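Local coordinates for protein alcohol oxidase (Myceliophthora thermophila, PDB 6F74) that binds FAD and is a VAO-type flavoprotein that probably works as an oxygen-dependent oxidase, possibly acting on alcohols, at residues Trp355-Pro360 with Ala454-Ala459; Ser466-Leu471 with Met500-Gly505; Ile318-Glu323 with Gly365-Gly370; Gln504-Val509 with Asp516-Gln521. One frame throughout, in Å; residues are numbered along the deposited sequence.

Interaction 1. Residues Trp355-Pro360 with Ala454-Ala459; sequences WFRSFP and AIEVVA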
loop_
_atom_site.group_PDB
_atom_site.type_symbol
_atom_site.label_atom_id
_atom_site.label_comp_id
_atom_site.label_asym_id
_atom_site.label_seq_id
_atom_site.Cartn_x
_atom_site.Cartn_y
_atom_site.Cartn_z
ATOM N N TRP A 355 9.868 5.199 -14.947
ATOM C CA TRP A 355 10.119 5.424 -16.357
ATOM C C TRP A 355 8.840 5.566 -17.164
ATOM O O TRP A 355 7.761 5.097 -16.750
ATOM C CB TRP A 355 11.032 4.328 -16.945
ATOM C CG TRP A 355 10.469 2.897 -16.986
ATOM C CD1 TRP A 355 10.598 1.953 -16.037
ATOM C CD2 TRP A 355 9.757 2.275 -18.074
ATOM N NE1 TRP A 355 9.980 0.778 -16.427
ATOM C CE2 TRP A 355 9.470 0.950 -17.686
ATOM C CE3 TRP A 355 9.329 2.718 -19.330
ATOM C CZ2 TRP A 355 8.752 0.071 -18.495
ATOM C CZ3 TRP A 355 8.615 1.836 -20.142
ATOM C CH2 TRP A 355 8.337 0.531 -19.724
ATOM N N PHE A 356 9.001 6.195 -18.317
ATOM C CA PHE A 356 7.899 6.577 -19.184
ATOM C C PHE A 356 8.370 6.449 -20.606
ATOM O O PHE A 356 9.430 6.987 -20.964
ATOM C CB PHE A 356 7.470 8.047 -18.960
ATOM C CG PHE A 356 6.757 8.275 -17.678
ATOM C CD1 PHE A 356 5.385 8.090 -17.601
ATOM C CD2 PHE A 356 7.464 8.662 -16.531
ATOM C CE1 PHE A 356 4.722 8.266 -16.388
ATOM C CE2 PHE A 356 6.793 8.836 -15.334
ATOM C CZ PHE A 356 5.426 8.648 -15.259
ATOM N N ARG A 357 7.586 5.773 -21.416
ATOM C CA ARG A 357 7.780 5.802 -22.871
ATOM C C ARG A 357 7.466 7.165 -23.447
ATOM O O ARG A 357 8.118 7.638 -24.353
ATOM C CB ARG A 357 6.883 4.793 -23.562
ATOM C CG ARG A 357 7.414 4.530 -24.972
ATOM C CD ARG A 357 6.370 4.452 -26.071
ATOM N NE ARG A 357 5.776 3.137 -26.129
ATOM C CZ ARG A 357 6.180 2.135 -26.903
ATOM N NH1 ARG A 357 7.178 2.248 -27.766
ATOM N NH2 ARG A 357 5.507 0.978 -26.785
ATOM N N SER A 358 6.435 7.782 -22.907
ATOM C CA SER A 358 6.074 9.160 -23.271
ATOM C C SER A 358 5.446 9.788 -22.054
ATOM O O SER A 358 4.756 9.101 -21.292
ATOM C CB SER A 358 5.049 9.139 -24.412
ATOM O OG SER A 358 3.824 8.643 -23.905
ATOM N N PHE A 359 5.667 11.087 -21.900
ATOM C CA PHE A 359 5.226 11.840 -20.709
ATOM C C PHE A 359 4.707 13.180 -21.184
ATOM O O PHE A 359 5.205 13.698 -22.169
ATOM C CB PHE A 359 6.435 12.041 -19.787
ATOM C CG PHE A 359 6.090 12.517 -18.421
ATOM C CD1 PHE A 359 5.394 11.709 -17.548
ATOM C CD2 PHE A 359 6.484 13.782 -17.985
ATOM C CE1 PHE A 359 5.079 12.152 -16.268
ATOM C CE2 PHE A 359 6.210 14.206 -16.683
ATOM C CZ PHE A 359 5.500 13.389 -15.830
ATOM N N PRO A 360 3.720 13.768 -20.495
ATOM C CA PRO A 360 3.194 15.034 -21.044
ATOM C C PRO A 360 4.066 16.253 -20.732
ATOM O O PRO A 360 3.567 17.264 -20.295
ATOM C CB PRO A 360 1.796 15.140 -20.415
ATOM C CG PRO A 360 1.918 14.398 -19.134
ATOM C CD PRO A 360 2.901 13.275 -19.368
ATOM N N ALA A 454 8.146 -7.711 -22.904
ATOM C CA ALA A 454 7.386 -7.274 -21.734
ATOM C C ALA A 454 7.422 -5.747 -21.570
ATOM O O ALA A 454 6.381 -5.107 -21.388
ATOM C CB ALA A 454 7.920 -7.941 -20.477
ATOM N N ILE A 455 8.621 -5.191 -21.645
ATOM C CA ILE A 455 8.831 -3.738 -21.624
ATOM C C ILE A 455 8.027 -3.039 -22.728
ATOM O O ILE A 455 7.392 -2.028 -22.451
ATOM C CB ILE A 455 10.331 -3.384 -21.727
ATOM C CG1 ILE A 455 11.113 -3.863 -20.481
ATOM C CG2 ILE A 455 10.560 -1.905 -21.945
ATOM C CD1 ILE A 455 10.618 -3.360 -19.135
ATOM N N GLU A 456 8.031 -3.577 -23.948
ATOM C CA GLU A 456 7.278 -2.971 -25.041
ATOM C C GLU A 456 5.806 -2.828 -24.690
ATOM O O GLU A 456 5.251 -1.759 -24.835
ATOM C CB GLU A 456 7.427 -3.782 -26.345
ATOM C CG GLU A 456 6.830 -3.140 -27.593
ATOM C CD GLU A 456 7.417 -1.774 -27.894
ATOM O OE1 GLU A 456 8.648 -1.540 -27.701
ATOM O OE2 GLU A 456 6.620 -0.886 -28.262
ATOM N N VAL A 457 5.195 -3.904 -24.210
ATOM C CA VAL A 457 3.780 -3.879 -23.789
ATOM C C VAL A 457 3.476 -2.959 -22.592
ATOM O O VAL A 457 2.555 -2.159 -22.670
ATOM C CB VAL A 457 3.230 -5.294 -23.490
ATOM C CG1 VAL A 457 1.777 -5.225 -22.988
ATOM C CG2 VAL A 457 3.294 -6.164 -24.733
ATOM N N VAL A 458 4.216 -3.093 -21.485
ATOM C CA VAL A 458 3.961 -2.234 -20.297
ATOM C C VAL A 458 4.310 -0.736 -20.520
ATOM O O VAL A 458 3.760 0.130 -19.833
ATOM C CB VAL A 458 4.580 -2.757 -18.964
ATOM C CG1 VAL A 458 4.094 -4.147 -18.660
ATOM C CG2 VAL A 458 6.097 -2.704 -18.982
ATOM N N ALA A 459 5.193 -0.434 -21.478
ATOM C CA ALA A 459 5.437 0.953 -21.903
ATOM C C ALA A 459 4.153 1.665 -22.358
ATOM O O ALA A 459 4.005 2.886 -22.277
ATOM C CB ALA A 459 6.479 0.979 -23.022
HETATM O O HOH W 1 5.402 4.501 -20.865
#

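Interaction 2. Residues Ser466-Leu471 with Met500-Gly505; sequences SSNVVL and MISGQG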
loop_
_atom_site.group_PDB
_atom_site.type_symbol
_atom_site.label_atom_id
_atom_site.label_comp_id
_atom_site.label_asym_id
_atom_site.label_seq_id
_atom_site.Cartn_x
_atom_site.Cartn_y
_atom_site.Cartn_z
ATOM N N SER A 466 1.438 5.861 -19.274
ATOM C CA SER A 466 1.543 4.663 -18.501
ATOM C C SER A 466 2.661 4.900 -17.474
ATOM O O SER A 466 3.815 5.208 -17.832
ATOM C CB SER A 466 1.821 3.462 -19.411
ATOM O OG SER A 466 0.688 3.170 -20.230
ATOM N N SER A 467 2.314 4.760 -16.200
ATOM C CA SER A 467 3.316 4.765 -15.146
ATOM C C SER A 467 3.920 3.360 -15.046
ATOM O O SER A 467 3.176 2.357 -14.949
ATOM C CB SER A 467 2.669 5.079 -13.824
ATOM O OG SER A 467 1.728 4.029 -13.556
ATOM N N ASN A 468 5.242 3.297 -15.104
ATOM C CA ASN A 468 5.954 2.066 -14.830
ATOM C C ASN A 468 6.942 2.322 -13.693
ATOM O O ASN A 468 7.619 3.361 -13.666
ATOM C CB ASN A 468 6.633 1.587 -16.087
ATOM C CG ASN A 468 5.644 0.965 -17.047
ATOM O OD1 ASN A 468 5.165 -0.152 -16.786
ATOM N ND2 ASN A 468 5.305 1.685 -18.142
ATOM N N VAL A 469 6.980 1.405 -12.737
ATOM C CA VAL A 469 7.771 1.594 -11.535
ATOM C C VAL A 469 8.454 0.275 -11.211
ATOM O O VAL A 469 7.820 -0.822 -11.287
ATOM C CB VAL A 469 6.910 2.030 -10.331
ATOM C CG1 VAL A 469 7.766 2.282 -9.075
ATOM C CG2 VAL A 469 6.074 3.267 -10.674
ATOM N N VAL A 470 9.738 0.391 -10.856
ATOM C CA VAL A 470 10.545 -0.708 -10.344
ATOM C C VAL A 470 10.735 -0.565 -8.828
ATOM O O VAL A 470 11.221 0.461 -8.390
ATOM C CB VAL A 470 11.928 -0.722 -11.001
ATOM C CG1 VAL A 470 12.811 -1.780 -10.375
ATOM C CG2 VAL A 470 11.782 -1.071 -12.466
ATOM N N LEU A 471 10.358 -1.597 -8.057
ATOM C CA LEU A 471 10.520 -1.602 -6.595
ATOM C C LEU A 471 11.625 -2.577 -6.242
ATOM O O LEU A 471 11.396 -3.781 -6.097
ATOM C CB LEU A 471 9.216 -2.013 -5.917
ATOM C CG LEU A 471 7.966 -1.181 -6.202
ATOM C CD1 LEU A 471 7.475 -1.461 -7.596
ATOM C CD2 LEU A 471 6.898 -1.551 -5.182
ATOM N N MET A 500 7.714 -5.183 -10.488
ATOM C CA MET A 500 7.318 -4.234 -11.542
ATOM C C MET A 500 5.874 -3.868 -11.297
ATOM O O MET A 500 5.033 -4.753 -11.062
ATOM C CB MET A 500 7.470 -4.837 -12.934
ATOM C CG MET A 500 8.917 -5.113 -13.306
ATOM S SD MET A 500 9.188 -6.109 -14.768
ATOM C CE MET A 500 8.793 -4.989 -16.090
ATOM N N ILE A 501 5.600 -2.569 -11.287
ATOM C CA ILE A 501 4.249 -2.031 -11.233
ATOM C C ILE A 501 4.016 -1.219 -12.506
ATOM O O ILE A 501 4.854 -0.419 -12.903
ATOM C CB ILE A 501 4.066 -1.141 -10.006
ATOM C CG1 ILE A 501 4.267 -1.995 -8.759
ATOM C CG2 ILE A 501 2.697 -0.486 -9.992
ATOM C CD1 ILE A 501 4.099 -1.284 -7.440
ATOM N N SER A 502 2.889 -1.463 -13.158
ATOM C CA SER A 502 2.497 -0.721 -14.364
ATOM C C SER A 502 1.051 -0.296 -14.196
ATOM O O SER A 502 0.235 -1.064 -13.730
ATOM C CB SER A 502 2.677 -1.585 -15.603
ATOM O OG SER A 502 2.416 -0.862 -16.801
ATOM N N GLY A 503 0.720 0.930 -14.561
ATOM C CA GLY A 503 -0.662 1.424 -14.346
ATOM C C GLY A 503 -1.030 2.562 -15.283
ATOM O O GLY A 503 -0.178 3.074 -16.009
ATOM N N GLN A 504 -2.313 2.943 -15.256
ATOM C CA GLN A 504 -2.817 4.117 -15.979
ATOM C C GLN A 504 -3.862 4.797 -15.125
ATOM O O GLN A 504 -4.497 4.170 -14.287
ATOM C CB GLN A 504 -3.508 3.737 -17.303
ATOM C CG GLN A 504 -2.798 2.672 -18.080
ATOM C CD GLN A 504 -3.447 2.374 -19.435
ATOM O OE1 GLN A 504 -3.148 1.354 -20.042
ATOM N NE2 GLN A 504 -4.351 3.245 -19.896
ATOM N N GLY A 505 -4.079 6.078 -15.395
ATOM C CA GLY A 505 -5.127 6.869 -14.756
ATOM C C GLY A 505 -6.419 6.924 -15.555
ATOM O O GLY A 505 -6.446 6.560 -16.740
HETATM O O HOH W 2 6.620 -1.799 -15.071
#

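Interaction 3. Residues Ile318-Glu323 with Gly365-Gly370; sequences IAPRNE and GDAHSG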
loop_
_atom_site.group_PDB
_atom_site.type_symbol
_atom_site.label_atom_id
_atom_site.label_comp_id
_atom_site.label_asym_id
_atom_site.label_seq_id
_atom_site.Cartn_x
_atom_site.Cartn_y
_atom_site.Cartn_z
ATOM N N ILE A 318 18.244 8.527 -17.570
ATOM C CA ILE A 318 18.460 8.071 -18.939
ATOM C C ILE A 318 17.403 8.724 -19.811
ATOM O O ILE A 318 16.213 8.602 -19.512
ATOM C CB ILE A 318 18.268 6.539 -19.084
ATOM C CG1 ILE A 318 19.081 5.777 -18.042
ATOM C CG2 ILE A 318 18.587 6.106 -20.501
ATOM C CD1 ILE A 318 18.826 4.297 -17.992
ATOM N N ALA A 319 17.833 9.349 -20.895
ATOM C CA ALA A 319 16.919 9.933 -21.851
ATOM C C ALA A 319 17.388 9.688 -23.264
ATOM O O ALA A 319 18.597 9.583 -23.478
ATOM C CB ALA A 319 16.831 11.438 -21.634
ATOM N N PRO A 320 16.444 9.647 -24.236
ATOM C CA PRO A 320 16.786 9.529 -25.636
ATOM C C PRO A 320 17.549 10.717 -26.141
ATOM O O PRO A 320 17.249 11.831 -25.756
ATOM C CB PRO A 320 15.428 9.474 -26.354
ATOM C CG PRO A 320 14.430 9.962 -25.418
ATOM C CD PRO A 320 14.987 9.650 -24.039
ATOM N N ARG A 321 18.553 10.479 -26.961
ATOM C CA ARG A 321 19.108 11.546 -27.787
ATOM C C ARG A 321 18.124 11.883 -28.866
ATOM O O ARG A 321 18.050 13.013 -29.277
ATOM C CB ARG A 321 20.439 11.138 -28.433
ATOM C CG ARG A 321 21.551 10.973 -27.426
ATOM C CD ARG A 321 22.911 10.965 -28.103
ATOM N NE ARG A 321 23.872 10.538 -27.091
ATOM C CZ ARG A 321 24.552 11.335 -26.262
ATOM N NH1 ARG A 321 24.434 12.669 -26.320
ATOM N NH2 ARG A 321 25.382 10.795 -25.371
ATOM N N ASN A 322 17.414 10.875 -29.377
ATOM C CA ASN A 322 16.518 10.964 -30.543
ATOM C C ASN A 322 15.139 10.491 -30.095
ATOM O O ASN A 322 14.837 9.302 -30.051
ATOM C CB ASN A 322 17.151 10.069 -31.593
ATOM C CG ASN A 322 16.354 9.907 -32.891
ATOM O OD1 ASN A 322 15.967 10.882 -33.533
ATOM N ND2 ASN A 322 16.221 8.650 -33.340
ATOM N N GLU A 323 14.313 11.437 -29.695
ATOM C CA GLU A 323 13.049 11.108 -29.114
ATOM C C GLU A 323 12.049 10.804 -30.259
ATOM O O GLU A 323 11.958 11.559 -31.213
ATOM C CB GLU A 323 12.512 12.201 -28.202
ATOM C CG GLU A 323 11.611 11.594 -27.180
ATOM C CD GLU A 323 11.081 12.547 -26.121
ATOM O OE1 GLU A 323 11.394 13.760 -26.098
ATOM O OE2 GLU A 323 10.315 12.023 -25.332
ATOM N N GLY A 365 15.723 15.709 -18.187
ATOM C CA GLY A 365 16.300 16.904 -18.770
ATOM C C GLY A 365 15.286 17.489 -19.709
ATOM O O GLY A 365 14.162 17.830 -19.315
ATOM N N ASP A 366 15.672 17.521 -20.968
ATOM C CA ASP A 366 14.897 18.133 -22.042
ATOM C C ASP A 366 13.919 17.205 -22.747
ATOM O O ASP A 366 13.048 17.647 -23.508
ATOM C CB ASP A 366 15.868 18.703 -23.066
ATOM C CG ASP A 366 15.307 19.923 -23.723
ATOM O OD1 ASP A 366 14.313 20.489 -23.197
ATOM O OD2 ASP A 366 15.823 20.334 -24.784
ATOM N N ALA A 367 14.038 15.905 -22.494
ATOM C CA ALA A 367 13.271 14.879 -23.199
ATOM C C ALA A 367 11.952 14.618 -22.486
ATOM O O ALA A 367 11.895 14.562 -21.250
ATOM C CB ALA A 367 14.082 13.595 -23.278
ATOM N N HIS A 368 10.891 14.446 -23.276
ATOM C CA HIS A 368 9.554 14.120 -22.735
ATOM C C HIS A 368 9.390 12.598 -22.558
ATOM O O HIS A 368 8.339 12.015 -22.890
ATOM C CB HIS A 368 8.441 14.676 -23.655
ATOM C CG HIS A 368 8.392 16.174 -23.742
ATOM N ND1 HIS A 368 9.518 16.969 -23.666
ATOM C CD2 HIS A 368 7.352 17.027 -23.904
ATOM C CE1 HIS A 368 9.176 18.242 -23.767
ATOM N NE2 HIS A 368 7.864 18.308 -23.868
ATOM N N SER A 369 10.427 11.959 -22.023
ATOM C CA SER A 369 10.427 10.515 -21.762
ATOM C C SER A 369 11.732 10.165 -21.032
ATOM O O SER A 369 12.630 11.005 -20.891
ATOM C CB SER A 369 10.360 9.704 -23.066
ATOM O OG SER A 369 11.514 9.912 -23.823
ATOM N N GLY A 370 11.832 8.927 -20.588
ATOM C CA GLY A 370 13.053 8.447 -19.977
ATOM C C GLY A 370 12.853 7.567 -18.772
ATOM O O GLY A 370 11.748 7.123 -18.479
#

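Interaction 4. Residues Gln504-Val509 with Asp516-Gln521; sequences QGIPKV and DYVQHQ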
loop_
_atom_site.group_PDB
_atom_site.type_symbol
_atom_site.label_atom_id
_atom_site.label_comp_id
_atom_site.label_asym_id
_atom_site.label_seq_id
_atom_site.Cartn_x
_atom_site.Cartn_y
_atom_site.Cartn_z
ATOM N N GLN A 504 -2.313 2.943 -15.256
ATOM C CA GLN A 504 -2.817 4.117 -15.979
ATOM C C GLN A 504 -3.862 4.797 -15.125
ATOM O O GLN A 504 -4.497 4.170 -14.287
ATOM C CB GLN A 504 -3.508 3.737 -17.303
ATOM C CG GLN A 504 -2.798 2.672 -18.080
ATOM C CD GLN A 504 -3.447 2.374 -19.435
ATOM O OE1 GLN A 504 -3.148 1.354 -20.042
ATOM N NE2 GLN A 504 -4.351 3.245 -19.896
ATOM N N GLY A 505 -4.079 6.078 -15.395
ATOM C CA GLY A 505 -5.127 6.869 -14.756
ATOM C C GLY A 505 -6.419 6.924 -15.555
ATOM O O GLY A 505 -6.446 6.560 -16.740
ATOM N N ILE A 506 -7.470 7.399 -14.893
ATOM C CA ILE A 506 -8.743 7.705 -15.503
ATOM C C ILE A 506 -9.059 9.159 -15.159
ATOM O O ILE A 506 -8.592 9.661 -14.121
ATOM C CB ILE A 506 -9.914 6.814 -15.008
ATOM C CG1 ILE A 506 -9.915 6.659 -13.469
ATOM C CG2 ILE A 506 -9.819 5.454 -15.651
ATOM C CD1 ILE A 506 -11.068 5.859 -12.883
ATOM N N PRO A 507 -9.853 9.829 -16.004
ATOM C CA PRO A 507 -10.330 11.166 -15.642
ATOM C C PRO A 507 -10.959 11.196 -14.257
ATOM O O PRO A 507 -11.479 10.182 -13.768
ATOM C CB PRO A 507 -11.405 11.478 -16.728
ATOM C CG PRO A 507 -11.061 10.586 -17.878
ATOM C CD PRO A 507 -10.499 9.338 -17.240
ATOM N N LYS A 508 -10.890 12.355 -13.625
ATOM C CA LYS A 508 -11.444 12.551 -12.281
ATOM C C LYS A 508 -12.944 12.215 -12.270
ATOM O O LYS A 508 -13.426 11.529 -11.367
ATOM C CB LYS A 508 -11.200 14.012 -11.874
ATOM C CG LYS A 508 -11.705 14.419 -10.507
ATOM C CD LYS A 508 -11.371 15.885 -10.266
ATOM C CE LYS A 508 -12.299 16.830 -11.026
ATOM N NZ LYS A 508 -11.909 18.235 -10.754
ATOM N N VAL A 509 -13.672 12.702 -13.281
ATOM C CA VAL A 509 -15.059 12.298 -13.521
ATOM C C VAL A 509 -15.048 11.290 -14.672
ATOM O O VAL A 509 -15.001 11.660 -15.836
ATOM C CB VAL A 509 -15.998 13.483 -13.826
ATOM C CG1 VAL A 509 -17.454 12.996 -13.923
ATOM C CG2 VAL A 509 -15.901 14.538 -12.735
ATOM N N ASP A 516 -13.803 0.832 -17.505
ATOM C CA ASP A 516 -13.706 -0.569 -17.955
ATOM C C ASP A 516 -12.632 -0.738 -19.037
ATOM O O ASP A 516 -11.932 -1.757 -19.059
ATOM C CB ASP A 516 -15.033 -1.095 -18.523
ATOM C CG ASP A 516 -16.153 -1.122 -17.516
ATOM O OD1 ASP A 516 -15.925 -1.146 -16.261
ATOM O OD2 ASP A 516 -17.293 -1.114 -17.993
ATOM N N TYR A 517 -12.520 0.249 -19.931
ATOM C CA TYR A 517 -11.449 0.259 -20.949
ATOM C C TYR A 517 -10.076 0.315 -20.275
ATOM O O TYR A 517 -9.189 -0.459 -20.593
ATOM C CB TYR A 517 -11.612 1.427 -21.968
ATOM C CG TYR A 517 -10.372 1.576 -22.824
ATOM C CD1 TYR A 517 -10.135 0.722 -23.890
ATOM C CD2 TYR A 517 -9.404 2.522 -22.521
ATOM C CE1 TYR A 517 -8.976 0.828 -24.672
ATOM C CE2 TYR A 517 -8.229 2.638 -23.267
ATOM C CZ TYR A 517 -8.017 1.795 -24.347
ATOM O OH TYR A 517 -6.812 1.902 -25.062
ATOM N N VAL A 518 -9.893 1.231 -19.341
ATOM C CA VAL A 518 -8.600 1.358 -18.660
ATOM C C VAL A 518 -8.299 0.129 -17.806
ATOM O O VAL A 518 -7.174 -0.358 -17.819
ATOM C CB VAL A 518 -8.509 2.645 -17.827
ATOM C CG1 VAL A 518 -7.209 2.686 -17.024
ATOM C CG2 VAL A 518 -8.574 3.858 -18.741
ATOM N N GLN A 519 -9.283 -0.359 -17.062
ATOM C CA GLN A 519 -9.084 -1.542 -16.215
ATOM C C GLN A 519 -8.671 -2.761 -17.040
ATOM O O GLN A 519 -7.805 -3.535 -16.618
ATOM C CB GLN A 519 -10.353 -1.890 -15.411
ATOM C CG GLN A 519 -10.142 -3.005 -14.400
ATOM C CD GLN A 519 -9.105 -2.612 -13.358
ATOM O OE1 GLN A 519 -9.389 -1.782 -12.505
ATOM N NE2 GLN A 519 -7.893 -3.175 -13.445
ATOM N N HIS A 520 -9.288 -2.913 -18.212
ATOM C CA HIS A 520 -8.933 -3.961 -19.159
ATOM C C HIS A 520 -7.510 -3.854 -19.691
ATOM O O HIS A 520 -6.844 -4.870 -19.842
ATOM C CB HIS A 520 -9.888 -3.951 -20.359
ATOM C CG HIS A 520 -9.599 -5.029 -21.366
ATOM N ND1 HIS A 520 -10.112 -6.305 -21.255
ATOM C CD2 HIS A 520 -8.798 -5.037 -22.458
ATOM C CE1 HIS A 520 -9.670 -7.039 -22.260
ATOM N NE2 HIS A 520 -8.861 -6.299 -22.992
ATOM N N GLN A 521 -7.059 -2.645 -20.017
ATOM C CA GLN A 521 -5.667 -2.459 -20.411
ATOM C C GLN A 521 -4.723 -2.857 -19.276
ATOM O O GLN A 521 -3.762 -3.564 -19.514
ATOM C CB GLN A 521 -5.388 -1.012 -20.830
ATOM C CG GLN A 521 -6.090 -0.560 -22.135
ATOM C CD GLN A 521 -5.755 -1.410 -23.334
ATOM O OE1 GLN A 521 -4.602 -1.521 -23.706
ATOM N NE2 GLN A 521 -6.765 -2.035 -23.933
#

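Interaction 1. Residues Trp355-Pro360 with Ala454-Ala459
R357 and E456 carry the charged part of this contact. NH2 of R357 lies 2.6 Å from OE2 of E456, with a nearly straight N-H...O angle of 163°, and the same oxygen takes a weak second bond from NH1 at 3.2 Å. OE2 lies close to the guanidinium plane, but the donor NH2 stands well above the carboxylate plane, the two flat groups being turned 61° apart. The R357 chain starts with CG anti to the backbone N (chi1 -162°) and bends at its next two torsions. The other carboxylate oxygen of E456, OE1, forms a salt bridge with R452, and R357 NE bonds to the carbonyl of G460.

The apolar part is the six-membered end of the W355 indole, set against I455, V458 and A459. CZ3 meets CB of A459 at 3.7 Å, with that methyl at the ring edge, in plane. CZ2 touches CG2 of V458 at 3.9 Å, also at the edge, and CD1 of I455 at 4.0 Å. A459 CB also packs against NE of R357 at 3.8 Å, a small methyl shared by the indole and the arginine chain.

A water accepts from R357 N and lies 2.6 Å from A459 O, linking the two backbones.

The contact ties the end of strand 349-356 to the C-terminal part of helix 448-458, which lies against the sheet. Helix 328-346 supplies L331, which touches W355, R357 and A459, while helix 512-533 packs on V457 and V458.

Interaction 2. Residues Ser466-Leu471 with Met500-Gly505
N468 and S502 meet through their side-chain torsions: S502 OG stands anti to its backbone N (chi1 -175°), while chi1 of N468 puts CG beside the backbone N and chi2 turns OD1 to the hydroxyl. The serine donates to N468 OD1 at 2.8 Å, approaching from above the amide plane. A water donates to the same OD1 and to the carbonyl oxygen of I501, so two donors grip this buried oxygen. The other end of the amide, ND2, bonds to the carbonyl of V458 in helix 448-458.

Beneath these side chains runs regular antiparallel pairing. S467 with G503 and V469 with I501 are hydrogen-bonded pairs; N468 with S502 and V470 with M500 are non-hydrogen-bonded ones. I501 N to V469 O is almost straight, 176° at the hydrogen. Strands 467-472 and 498-503 are adjacent members of a seven-stranded antiparallel sheet, and their short axes run 165° apart. S467 OG adds a weak bond to the carbonyl oxygen of G503, 3.2 Å away.

V469 and I501 share one face of the sheet, their CB atoms 4.3 Å apart. Farther along, L471 and I501 cross at about a right angle and press unusually close, CD1 of L471 to CD1 of I501 at 3.4 Å. The L471 side chain also touches H246, an FAD-binding residue, and lies about 6 Å from the flavin cofactor at its nearest atoms; E543 touches both L471 and I501. At the other end, S466 OG and Q504 OE1 both bond to K526 NZ of helix 512-533.

Interaction 3. Residues Ile318-Glu323 with Gly365-Gly370
E323 reaches across to A367, H368 and S369 with a chain that is extended beyond CG. Its CB points toward the opposing loop, and CG stands anti to the backbone N (chi1 -153°), 3.8 Å from OG of S369. At the tip the carboxylate divides its work. OE1 accepts the backbone N-H of H368 at 2.9 Å, met on the syn side and 24° out of the carboxylate plane, and also rests 3.6 Å from CA of A367. OE2 accepts the hydroxyl of S369 at 2.9 Å, with the donor far above that plane.

The segments join two neighbouring strands of the seven-stranded antiparallel sheet, 311-320 and 370-378, at the end where a loop leads into the second. G370 opens that strand and binds F356 of strand 349-356 through the backbone; its CA lies 3.2 Å from the carbonyl oxygen of I318.

Nearer the strand the contact is largely apolar. A367 CB sits 3.9 Å from CB of A319 and 4.1 Å from CD of P320, while the proline CG touches S369 OG at 3.3 Å. N327 forms a further, weak hydrogen bond with that hydroxyl through ND2.

Interaction 4. Residues Gln504-Val509 with Asp516-Gln521
V518 meets both Q504 and I506, one methyl for each. CG1 stands anti to the backbone N (chi1 175°) and packs on Q504 CB at 3.9 Å. CG2 meets I506 CG2 at 3.7 Å. Between them the carbonyl oxygen of G505 lies 4.0 Å from either methyl, so the valine fork faces three consecutive residues of the loop.

I506 holds CG1 between its backbone N and carbonyl carbon (chi1 45°), which sets CG2 anti to the carbonyl carbon, and it is this shorter branch that touches the valine; the two side chains cross obliquely. I434 and R515 also pack on I506.

The loop follows strand 498-503 and leads into helix 512-533, making this a strand-loop-helix connection in which the chain folds back so that its own loop packs on the second and third turns of the helix. No hydrogen bond joins the two segments directly.

Q504 runs extended from CG outward and passes V518, bringing OE1 to 3.4 Å from CB of Q521, one turn farther along the helix. OE1 is hydrogen-bonded to K526 NZ still farther along, so its approach to Q521 CB is packing. The two amide planes are 54° apart. CG of Q521 lies over one face of the Y517 ring, offset toward the rim. Y517 OH bonds to E464 and K461, and E464 also takes a weak bond from Q504 NE2.

How the interactions relate
Interactions 1, 2 and 3 all belong to one seven-stranded antiparallel sheet. Interaction 2 pairs two of its strands and lies nearest the flavin; interaction 3 fastens a strand end to the loop entering its neighbour, its centre about 30 Å from the centre of the chain; interaction 1 sets helix 448-458 against the end of strand 349-356, and its W355 and F356 form backbone bonds to N468 of interaction 2 and G370 of interaction 3. Interaction 4 shares Q504 and G505 with interaction 2, but is only partly buried and rests on van der Waals packing. The first three are largely buried yet polar: a salt bridge with an indole contact in 1, a backbone ladder in 2, carboxylate bonds in 3.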